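Local coordinates for protein 4-alpha-glucanotransferase (Corynebacterium glutamicum, PDB 5B68) that belongs to the amylomaltase (disproportionating enzyme) family, built round a TIM-barrel domain and carrying an N-terminal beta-sandwich domain, at residues A[14-19]-A[481-486]; A[36-41]-A[468-473]; A[464-469]-A[485-490]. All blocks are in the same frame, centred on the assembly; numbering follows the deposited sequence.

Contact 1: residues A[14-19]-A[481-486]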
loop_
_atom_site.group_PDB
_atom_site.type_symbol
_atom_site.label_atom_id
_atom_site.label_comp_id
_atom_site.label_asym_id
_atom_site.label_seq_id
_atom_site.Cartn_x
_atom_site.Cartn_y
_atom_site.Cartn_z
ATOM N N TYR A 14 -1.888 9.617 -24.797
ATOM C CA TYR A 14 -2.491 9.287 -23.490
ATOM C C TYR A 14 -1.768 8.251 -22.666
ATOM O O TYR A 14 -2.226 7.894 -21.606
ATOM C CB TYR A 14 -3.947 8.892 -23.732
ATOM C CG TYR A 14 -4.804 10.086 -24.027
ATOM C CD1 TYR A 14 -5.323 10.873 -22.986
ATOM C CD2 TYR A 14 -5.083 10.471 -25.352
ATOM C CE1 TYR A 14 -6.080 11.979 -23.265
ATOM C CE2 TYR A 14 -5.868 11.557 -25.625
ATOM C CZ TYR A 14 -6.362 12.308 -24.584
ATOM O OH TYR A 14 -7.145 13.388 -24.910
ATOM N N GLY A 15 -0.607 7.793 -23.136
ATOM C CA GLY A 15 0.171 6.834 -22.408
ATOM C C GLY A 15 -0.433 5.445 -22.314
ATOM O O GLY A 15 -0.162 4.719 -21.337
ATOM N N VAL A 16 -1.142 5.019 -23.356
ATOM C CA VAL A 16 -1.786 3.743 -23.351
ATOM C C VAL A 16 -0.923 2.863 -24.208
ATOM O O VAL A 16 -0.652 3.201 -25.372
ATOM C CB VAL A 16 -3.198 3.810 -23.901
ATOM C CG1 VAL A 16 -3.842 2.411 -23.889
ATOM C CG2 VAL A 16 -4.034 4.807 -23.096
ATOM N N ALA A 17 -0.440 1.777 -23.630
ATOM C CA ALA A 17 0.475 0.866 -24.391
ATOM C C ALA A 17 -0.293 0.155 -25.493
ATOM O O ALA A 17 -1.425 -0.364 -25.301
ATOM C CB ALA A 17 1.097 -0.176 -23.464
ATOM N N THR A 18 0.356 0.062 -26.650
ATOM C CA THR A 18 -0.255 -0.666 -27.817
ATOM C C THR A 18 0.238 -2.107 -27.979
ATOM O O THR A 18 -0.249 -2.862 -28.840
ATOM C CB THR A 18 0.025 0.075 -29.114
ATOM O OG1 THR A 18 1.433 0.131 -29.355
ATOM C CG2 THR A 18 -0.544 1.518 -29.051
ATOM N N SER A 19 1.267 -2.455 -27.212
ATOM C CA SER A 19 1.665 -3.860 -27.081
ATOM C C SER A 19 2.416 -4.041 -25.776
ATOM O O SER A 19 2.833 -3.070 -25.182
ATOM C CB SER A 19 2.618 -4.231 -28.231
ATOM O OG SER A 19 3.735 -3.355 -28.237
ATOM N N THR A 481 -4.189 -3.810 -21.009
ATOM C CA THR A 481 -2.968 -3.194 -21.434
ATOM C C THR A 481 -2.415 -2.312 -20.305
ATOM O O THR A 481 -3.047 -2.239 -19.256
ATOM C CB THR A 481 -3.157 -2.393 -22.718
ATOM O OG1 THR A 481 -1.877 -2.039 -23.198
ATOM C CG2 THR A 481 -4.025 -1.163 -22.560
ATOM N N TYR A 482 -1.265 -1.700 -20.533
ATOM C CA TYR A 482 -0.622 -0.846 -19.567
ATOM C C TYR A 482 -0.998 0.601 -19.798
ATOM O O TYR A 482 -1.085 1.038 -20.915
ATOM C CB TYR A 482 0.896 -0.989 -19.654
ATOM C CG TYR A 482 1.382 -2.228 -18.977
ATOM C CD1 TYR A 482 1.469 -2.279 -17.608
ATOM C CD2 TYR A 482 1.680 -3.372 -19.696
ATOM C CE1 TYR A 482 1.874 -3.411 -16.967
ATOM C CE2 TYR A 482 2.089 -4.516 -19.059
ATOM C CZ TYR A 482 2.182 -4.524 -17.692
ATOM O OH TYR A 482 2.588 -5.635 -17.028
ATOM N N ILE A 483 -1.241 1.314 -18.718
ATOM C CA ILE A 483 -1.293 2.786 -18.758
ATOM C C ILE A 483 -0.140 3.310 -17.961
ATOM O O ILE A 483 0.141 2.824 -16.872
ATOM C CB ILE A 483 -2.616 3.378 -18.252
ATOM C CG1 ILE A 483 -2.963 2.906 -16.853
ATOM C CG2 ILE A 483 -3.734 3.014 -19.207
ATOM C CD1 ILE A 483 -4.248 3.601 -16.353
ATOM N N ARG A 484 0.538 4.294 -18.525
ATOM C CA ARG A 484 1.721 4.946 -17.943
ATOM C C ARG A 484 1.368 6.083 -16.980
ATOM O O ARG A 484 0.434 6.842 -17.252
ATOM C CB ARG A 484 2.575 5.464 -19.129
ATOM C CG ARG A 484 3.767 6.347 -18.820
ATOM C CD ARG A 484 4.856 6.382 -19.905
ATOM N NE ARG A 484 4.469 6.605 -21.306
ATOM C CZ ARG A 484 3.920 7.714 -21.773
ATOM N NH1 ARG A 484 3.624 8.696 -20.948
ATOM N NH2 ARG A 484 3.666 7.822 -23.062
ATOM N N PHE A 485 2.140 6.236 -15.885
ATOM C CA PHE A 485 2.009 7.353 -14.966
ATOM C C PHE A 485 3.283 8.118 -14.985
ATOM O O PHE A 485 4.324 7.628 -15.451
ATOM C CB PHE A 485 1.670 6.880 -13.537
ATOM C CG PHE A 485 0.289 6.297 -13.451
ATOM C CD1 PHE A 485 -0.790 7.125 -13.205
ATOM C CD2 PHE A 485 0.046 4.943 -13.629
ATOM C CE1 PHE A 485 -2.065 6.605 -13.184
ATOM C CE2 PHE A 485 -1.268 4.439 -13.627
ATOM C CZ PHE A 485 -2.321 5.293 -13.404
ATOM N N ASP A 486 3.214 9.351 -14.473
ATOM C CA ASP A 486 4.405 10.132 -14.314
ATOM C C ASP A 486 5.153 9.663 -13.068
ATOM O O ASP A 486 4.862 10.138 -11.940
ATOM C CB ASP A 486 4.084 11.615 -14.276
ATOM C CG ASP A 486 5.311 12.486 -14.119
ATOM O OD1 ASP A 486 6.500 12.035 -13.977
ATOM O OD2 ASP A 486 5.081 13.697 -14.267
HETATM O O HOH W 1 -0.909 8.011 -19.175
#
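Gly15 and Ala17 grip the backbone of Tyr482 and Arg484 with two hydrogen bonds that run in opposite directions. Arg484 N gives its hydrogen to Gly15 O at 2.9 Å, and Ala17 N gives its own to Tyr482 O at 2.9 Å in an almost straight bond (176° at the hydrogen). Between them Val16 faces Ile483 as a non-hydrogen-bonded antiparallel pair, with Val16 CG2 4.3 Å from Ile483 CG2. A third bond comes from a side chain: Thr481 OG1, held anti to its backbone N (chi1 -169°), donates to Ala17 O at 2.7 Å. The hydroxyl approaches from above the carbonyl plane, 41° out of it. The same rotation turns Thr481 CG2 to Val16 CG1 at 3.8 Å, where the two side chains meet crosswise, while Ala17 CB rests on Tyr482 CB at 3.9 Å. One water continues the link past Gly15, donating to both Tyr14 O (2.8 Å) and Arg484 O (2.6 Å).

In the second shell, Gly15 ends helix 5-13 in a Schellman motif. Its positive phi, which suits glycine, turns the chain out of the helix, and Gly15 O then meets Arg484 N. Val16 and Ile483 both lie against Ile38 of helix 32-41, and Val16 also touches Leu35. The other edge of strand 481-484 is taken by strand 467-472, through backbone bonds of Thr481 with Val470 and of Ile483 with Leu468, and the Tyr482 ring meets Phe469 edge-to-face. The arrangement is a single antiparallel beta bridge from a loop to the edge strand of a four-stranded antiparallel sheet, joining the N-terminal helical region to it.

Contact 2: residues A[36-41]-A[468-473]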
loop_
_atom_site.group_PDB
_atom_site.type_symbol
_atom_site.label_atom_id
_atom_site.label_comp_id
_atom_site.label_asym_id
_atom_site.label_seq_id
_atom_site.Cartn_x
_atom_site.Cartn_y
_atom_site.Cartn_z
ATOM N N VAL A 36 -9.507 1.554 -27.715
ATOM C CA VAL A 36 -10.661 2.426 -27.685
ATOM C C VAL A 36 -11.304 2.431 -26.322
ATOM O O VAL A 36 -11.695 3.519 -25.834
ATOM C CB VAL A 36 -11.664 2.037 -28.831
ATOM C CG1 VAL A 36 -12.966 2.765 -28.692
ATOM C CG2 VAL A 36 -11.042 2.306 -30.200
ATOM N N LYS A 37 -11.490 1.268 -25.700
ATOM C CA LYS A 37 -12.218 1.237 -24.411
ATOM C C LYS A 37 -11.381 1.879 -23.276
ATOM O O LYS A 37 -11.913 2.534 -22.416
ATOM C CB LYS A 37 -12.584 -0.187 -24.007
ATOM C CG LYS A 37 -13.739 -0.674 -24.852
ATOM C CD LYS A 37 -13.963 -2.162 -24.706
ATOM C CE LYS A 37 -15.331 -2.516 -25.290
ATOM N NZ LYS A 37 -15.365 -4.007 -25.514
ATOM N N ILE A 38 -10.076 1.703 -23.318
ATOM C CA ILE A 38 -9.214 2.330 -22.305
ATOM C C ILE A 38 -9.149 3.837 -22.575
ATOM O O ILE A 38 -9.281 4.594 -21.650
ATOM C CB ILE A 38 -7.807 1.712 -22.275
ATOM C CG1 ILE A 38 -7.931 0.237 -21.880
ATOM C CG2 ILE A 38 -6.895 2.460 -21.261
ATOM C CD1 ILE A 38 -8.653 0.014 -20.588
ATOM N N LEU A 39 -9.046 4.260 -23.827
ATOM C CA LEU A 39 -9.118 5.714 -24.125
ATOM C C LEU A 39 -10.419 6.354 -23.634
ATOM O O LEU A 39 -10.407 7.411 -23.030
ATOM C CB LEU A 39 -8.903 5.958 -25.595
ATOM C CG LEU A 39 -7.448 5.728 -26.000
ATOM C CD1 LEU A 39 -7.290 5.583 -27.514
ATOM C CD2 LEU A 39 -6.566 6.890 -25.575
ATOM N N ARG A 40 -11.525 5.674 -23.853
ATOM C CA ARG A 40 -12.824 6.148 -23.361
ATOM C C ARG A 40 -12.914 6.172 -21.839
ATOM O O ARG A 40 -13.409 7.185 -21.263
ATOM C CB ARG A 40 -13.934 5.294 -23.958
ATOM C CG ARG A 40 -14.220 5.559 -25.436
ATOM C CD ARG A 40 -15.252 4.579 -26.055
ATOM N NE ARG A 40 -16.463 4.483 -25.251
ATOM C CZ ARG A 40 -17.343 5.472 -25.033
ATOM N NH1 ARG A 40 -18.400 5.229 -24.257
ATOM N NH2 ARG A 40 -17.203 6.700 -25.548
ATOM N N ALA A 41 -12.305 5.155 -21.186
ATOM C CA ALA A 41 -12.202 5.150 -19.719
ATOM C C ALA A 41 -11.394 6.358 -19.220
ATOM O O ALA A 41 -11.614 6.872 -18.134
ATOM C CB ALA A 41 -11.591 3.827 -19.270
ATOM N N LEU A 468 0.315 0.797 -14.689
ATOM C CA LEU A 468 -0.574 -0.241 -14.181
ATOM C C LEU A 468 -1.067 -1.014 -15.339
ATOM O O LEU A 468 -1.407 -0.430 -16.358
ATOM C CB LEU A 468 -1.772 0.360 -13.447
ATOM C CG LEU A 468 -1.429 0.921 -12.046
ATOM C CD1 LEU A 468 -2.620 1.703 -11.504
ATOM C CD2 LEU A 468 -0.973 -0.137 -11.066
ATOM N N PHE A 469 -1.229 -2.299 -15.158
ATOM C CA PHE A 469 -2.001 -3.124 -16.079
ATOM C C PHE A 469 -3.454 -3.013 -15.771
ATOM O O PHE A 469 -3.833 -3.285 -14.656
ATOM C CB PHE A 469 -1.557 -4.573 -15.987
ATOM C CG PHE A 469 -2.100 -5.421 -17.073
ATOM C CD1 PHE A 469 -1.554 -5.378 -18.356
ATOM C CD2 PHE A 469 -3.187 -6.232 -16.841
ATOM C CE1 PHE A 469 -2.100 -6.153 -19.380
ATOM C CE2 PHE A 469 -3.740 -6.999 -17.862
ATOM C CZ PHE A 469 -3.204 -6.971 -19.119
ATOM N N VAL A 470 -4.237 -2.587 -16.750
ATOM C CA VAL A 470 -5.665 -2.356 -16.598
ATOM C C VAL A 470 -6.432 -3.039 -17.720
ATOM O O VAL A 470 -5.936 -3.123 -18.861
ATOM C CB VAL A 470 -6.015 -0.824 -16.614
ATOM C CG1 VAL A 470 -5.405 -0.146 -15.408
ATOM C CG2 VAL A 470 -5.529 -0.125 -17.859
ATOM N N MET A 471 -7.686 -3.381 -17.434
ATOM C CA MET A 471 -8.567 -3.964 -18.419
ATOM C C MET A 471 -9.880 -3.233 -18.365
ATOM O O MET A 471 -10.211 -2.658 -17.347
ATOM C CB MET A 471 -8.753 -5.448 -18.089
ATOM C CG MET A 471 -9.485 -5.650 -16.768
ATOM S SD MET A 471 -9.058 -7.190 -15.956
ATOM C CE MET A 471 -7.391 -6.726 -15.463
ATOM N N PRO A 472 -10.620 -3.159 -19.495
ATOM C CA PRO A 472 -11.957 -2.565 -19.403
ATOM C C PRO A 472 -12.740 -3.313 -18.333
ATOM O O PRO A 472 -12.599 -4.532 -18.192
ATOM C CB PRO A 472 -12.539 -2.829 -20.787
ATOM C CG PRO A 472 -11.376 -2.942 -21.671
ATOM C CD PRO A 472 -10.287 -3.581 -20.879
ATOM N N ARG A 473 -13.518 -2.593 -17.560
ATOM C CA ARG A 473 -14.110 -3.190 -16.403
ATOM C C ARG A 473 -15.014 -4.333 -16.854
ATOM O O ARG A 473 -15.716 -4.211 -17.826
ATOM C CB ARG A 473 -14.879 -2.146 -15.604
ATOM C CG ARG A 473 -15.255 -2.607 -14.218
ATOM C CD ARG A 473 -15.545 -1.450 -13.297
ATOM N NE ARG A 473 -14.339 -0.887 -12.726
ATOM C CZ ARG A 473 -13.667 -1.429 -11.728
ATOM N NH1 ARG A 473 -14.079 -2.556 -11.189
ATOM N NH2 ARG A 473 -12.583 -0.843 -11.271
#
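Two torsions of like sign bring the end of the longer branch of Ile38 to the strand: chi1 of -63° sets CG1 anti to the carbonyl carbon, and chi2 of -55° bends CD1 back. This methyl does most of the touching. Ile38 CD1 lies 3.9 Å from Pro472 N and 4.0 Å from Pro472 CD, and it is 4.1 Å from Met471 C, so it rests on the peptide link as much as on the ring. The isoleucine side chain as a whole crosses the proline at about a right angle. A proline nitrogen carries no hydrogen, and an apolar methyl can sit beside it without burying an N-H. Ile38 CD1 also meets Val470 CG2 at 4.2 Å. The preceding residue, Lys37, lays the base of its extended chain across the proline: Lys37 CB is 3.8 Å from Pro472 CG, and Lys37 CD is 4.1 Å from the same CG. The lysine then leads away from the strand, and its NZ makes a salt bridge with Asp33 of the same helix.

The fold element here is a helix laid across an antiparallel sheet: helix 36-41 and strand 468-472 cross at 98°, with axes 8.2 Å apart at closest approach. Val470 and Pro472 point toward the helix, whereas Met471 between them points away. Backbone bonds of Met471 with Ser410 and of Phe469 with Gly412 join the strand to strand 409-413, and Ile483 of strand 481-484 touches Val470. Val36 and Leu39 pack on Leu7 of helix 5-13, and Leu39 also on Leu10.

Contact 3: residues A[464-469]-A[485-490]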
loop_
_atom_site.group_PDB
_atom_site.type_symbol
_atom_site.label_atom_id
_atom_site.label_comp_id
_atom_site.label_asym_id
_atom_site.label_seq_id
_atom_site.Cartn_x
_atom_site.Cartn_y
_atom_site.Cartn_z
ATOM N N GLY A 464 3.370 0.068 -9.935
ATOM C CA GLY A 464 2.237 0.966 -10.078
ATOM C C GLY A 464 2.546 2.430 -9.935
ATOM O O GLY A 464 1.690 3.272 -10.255
ATOM N N LEU A 465 3.724 2.771 -9.456
ATOM C CA LEU A 465 4.169 4.170 -9.469
ATOM C C LEU A 465 4.588 4.547 -10.902
ATOM O O LEU A 465 4.789 5.748 -11.190
ATOM C CB LEU A 465 5.301 4.362 -8.495
ATOM C CG LEU A 465 5.013 4.029 -7.001
ATOM C CD1 LEU A 465 6.327 4.149 -6.241
ATOM C CD2 LEU A 465 4.034 4.948 -6.373
ATOM N N PHE A 466 4.832 3.532 -11.765
ATOM C CA PHE A 466 5.277 3.709 -13.122
ATOM C C PHE A 466 4.168 3.468 -14.135
ATOM O O PHE A 466 4.031 4.207 -15.099
ATOM C CB PHE A 466 6.494 2.804 -13.407
ATOM C CG PHE A 466 7.678 3.089 -12.496
ATOM C CD1 PHE A 466 7.714 2.579 -11.211
ATOM C CD2 PHE A 466 8.723 3.894 -12.929
ATOM C CE1 PHE A 466 8.787 2.832 -10.389
ATOM C CE2 PHE A 466 9.772 4.167 -12.106
ATOM C CZ PHE A 466 9.802 3.650 -10.793
ATOM N N ARG A 467 3.473 2.354 -13.986
ATOM C CA ARG A 467 2.454 1.951 -14.903
ATOM C C ARG A 467 1.535 0.949 -14.204
ATOM O O ARG A 467 1.948 0.285 -13.227
ATOM C CB ARG A 467 3.138 1.318 -16.151
ATOM C CG ARG A 467 3.822 -0.002 -15.827
ATOM C CD ARG A 467 4.677 -0.482 -16.983
ATOM N NE ARG A 467 5.906 0.284 -17.144
ATOM C CZ ARG A 467 7.124 -0.253 -17.189
ATOM N NH1 ARG A 467 8.162 0.524 -17.321
ATOM N NH2 ARG A 467 7.305 -1.558 -17.049
ATOM N N LEU A 468 0.315 0.797 -14.689
ATOM C CA LEU A 468 -0.574 -0.241 -14.181
ATOM C C LEU A 468 -1.067 -1.014 -15.339
ATOM O O LEU A 468 -1.407 -0.430 -16.358
ATOM C CB LEU A 468 -1.772 0.360 -13.447
ATOM C CG LEU A 468 -1.429 0.921 -12.046
ATOM C CD1 LEU A 468 -2.620 1.703 -11.504
ATOM C CD2 LEU A 468 -0.973 -0.137 -11.066
ATOM N N PHE A 469 -1.229 -2.299 -15.158
ATOM C CA PHE A 469 -2.001 -3.124 -16.079
ATOM C C PHE A 469 -3.454 -3.013 -15.771
ATOM O O PHE A 469 -3.833 -3.285 -14.656
ATOM C CB PHE A 469 -1.557 -4.573 -15.987
ATOM C CG PHE A 469 -2.100 -5.421 -17.073
ATOM C CD1 PHE A 469 -1.554 -5.378 -18.356
ATOM C CD2 PHE A 469 -3.187 -6.232 -16.841
ATOM C CE1 PHE A 469 -2.100 -6.153 -19.380
ATOM C CE2 PHE A 469 -3.740 -6.999 -17.862
ATOM C CZ PHE A 469 -3.204 -6.971 -19.119
ATOM N N PHE A 485 2.140 6.236 -15.885
ATOM C CA PHE A 485 2.009 7.353 -14.966
ATOM C C PHE A 485 3.283 8.118 -14.985
ATOM O O PHE A 485 4.324 7.628 -15.451
ATOM C CB PHE A 485 1.670 6.880 -13.537
ATOM C CG PHE A 485 0.289 6.297 -13.451
ATOM C CD1 PHE A 485 -0.790 7.125 -13.205
ATOM C CD2 PHE A 485 0.046 4.943 -13.629
ATOM C CE1 PHE A 485 -2.065 6.605 -13.184
ATOM C CE2 PHE A 485 -1.268 4.439 -13.627
ATOM C CZ PHE A 485 -2.321 5.293 -13.404
ATOM N N ASP A 486 3.214 9.351 -14.473
ATOM C CA ASP A 486 4.405 10.132 -14.314
ATOM C C ASP A 486 5.153 9.663 -13.068
ATOM O O ASP A 486 4.862 10.138 -11.940
ATOM C CB ASP A 486 4.084 11.615 -14.276
ATOM C CG ASP A 486 5.311 12.486 -14.119
ATOM O OD1 ASP A 486 6.500 12.035 -13.977
ATOM O OD2 ASP A 486 5.081 13.697 -14.267
ATOM N N HIS A 487 6.133 8.763 -13.272
ATOM C CA HIS A 487 6.859 8.193 -12.124
ATOM C C HIS A 487 7.650 9.263 -11.335
ATOM O O HIS A 487 7.853 9.146 -10.104
ATOM C CB HIS A 487 7.771 7.020 -12.535
ATOM C CG HIS A 487 8.738 7.418 -13.584
ATOM N ND1 HIS A 487 9.962 7.960 -13.282
ATOM C CD2 HIS A 487 8.590 7.529 -14.915
ATOM C CE1 HIS A 487 10.555 8.347 -14.391
ATOM N NE2 HIS A 487 9.742 8.108 -15.393
ATOM N N ASN A 488 8.108 10.293 -12.016
ATOM C CA ASN A 488 8.791 11.365 -11.326
ATOM C C ASN A 488 7.883 12.035 -10.276
ATOM O O ASN A 488 8.344 12.344 -9.166
ATOM C CB ASN A 488 9.365 12.383 -12.221
ATOM C CG ASN A 488 10.598 11.875 -12.959
ATOM O OD1 ASN A 488 11.467 11.213 -12.413
ATOM N ND2 ASN A 488 10.650 12.188 -14.199
ATOM N N ALA A 489 6.630 12.181 -10.637
ATOM C CA ALA A 489 5.633 12.618 -9.670
ATOM C C ALA A 489 5.263 11.587 -8.608
ATOM O O ALA A 489 5.364 11.895 -7.424
ATOM C CB ALA A 489 4.403 13.154 -10.399
ATOM N N LEU A 490 4.871 10.369 -8.983
ATOM C CA LEU A 490 4.412 9.395 -7.987
ATOM C C LEU A 490 5.550 8.957 -7.055
ATOM O O LEU A 490 5.398 8.928 -5.827
ATOM C CB LEU A 490 3.766 8.197 -8.681
ATOM C CG LEU A 490 2.384 8.483 -9.318
ATOM C CD1 LEU A 490 1.736 7.254 -9.856
ATOM C CD2 LEU A 490 1.440 9.112 -8.312
#
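The two strands of a beta hairpin, 467-472 and 481-484, are joined at their open end by Phe466 and Phe485, just where the chain enters helix 487-500. Phe485 N donates to Phe466 O at 2.9 Å in a nearly straight bond (172°), although the donor stands well above the carbonyl plane. The Phe485 side chain crosses Leu468 obliquely, Phe485 CE2 coming 3.7 Å from Leu468 CD1, while Arg467 CA lies at the ring edge. On the helix side His487 CG takes the position between its backbone N and carbonyl carbon (chi1 57°), which sets it near Phe466 CD2. The imidazole plane lies at 15° to the Phe466 ring, but the centroids are 5.3 Å apart and the rings are slid so that they barely overlap. The tight point is His487 CB, 3.3 Å from Phe466 CD2.

Leu465 O is buried against the first helical turn without a hydrogen-bond partner; its nearest approach is a CA-H...O contact from His487 CA at 3.3 Å. Leu490 CB also meets Leu465 CD2, at 4.0 Å. Asp486 is the N-cap of the helix, its OD1 accepting a weak bond from Ala489 N.

Trp430 and Pro432 also touch Phe485, Trp516 meets the His487 ring, and Phe466 packs on Val517 and Leu521 of helix 515-523. The hairpin lies in the chain between barrel strand 456-459 and helix 487-500, which leads to barrel strand 504-507, consistent with an elaborated beta-to-alpha loop of a TIM barrel.

From the N terminus, the chain leaves helix 5-13 and runs through 14-19, the start of contact 1, then forms helix 32-41, the start of contact 2. Both contacts wait more than 400 residues for their partners on neighbouring strands of one antiparallel sheet. Contact 2 closes first, on strand 467-472, and is nested inside the longer loop that contact 1 closes on strand 481-484. Contact 3 is local, closing a loop of about 15 residues that holds most of the hairpin: it begins where contact 2 ends, sharing Leu468 and Phe469, and ends where contact 1 does, sharing Phe485 and Asp486. Together they join the N-terminal helices to the sheet, and the sheet to helix 487-500.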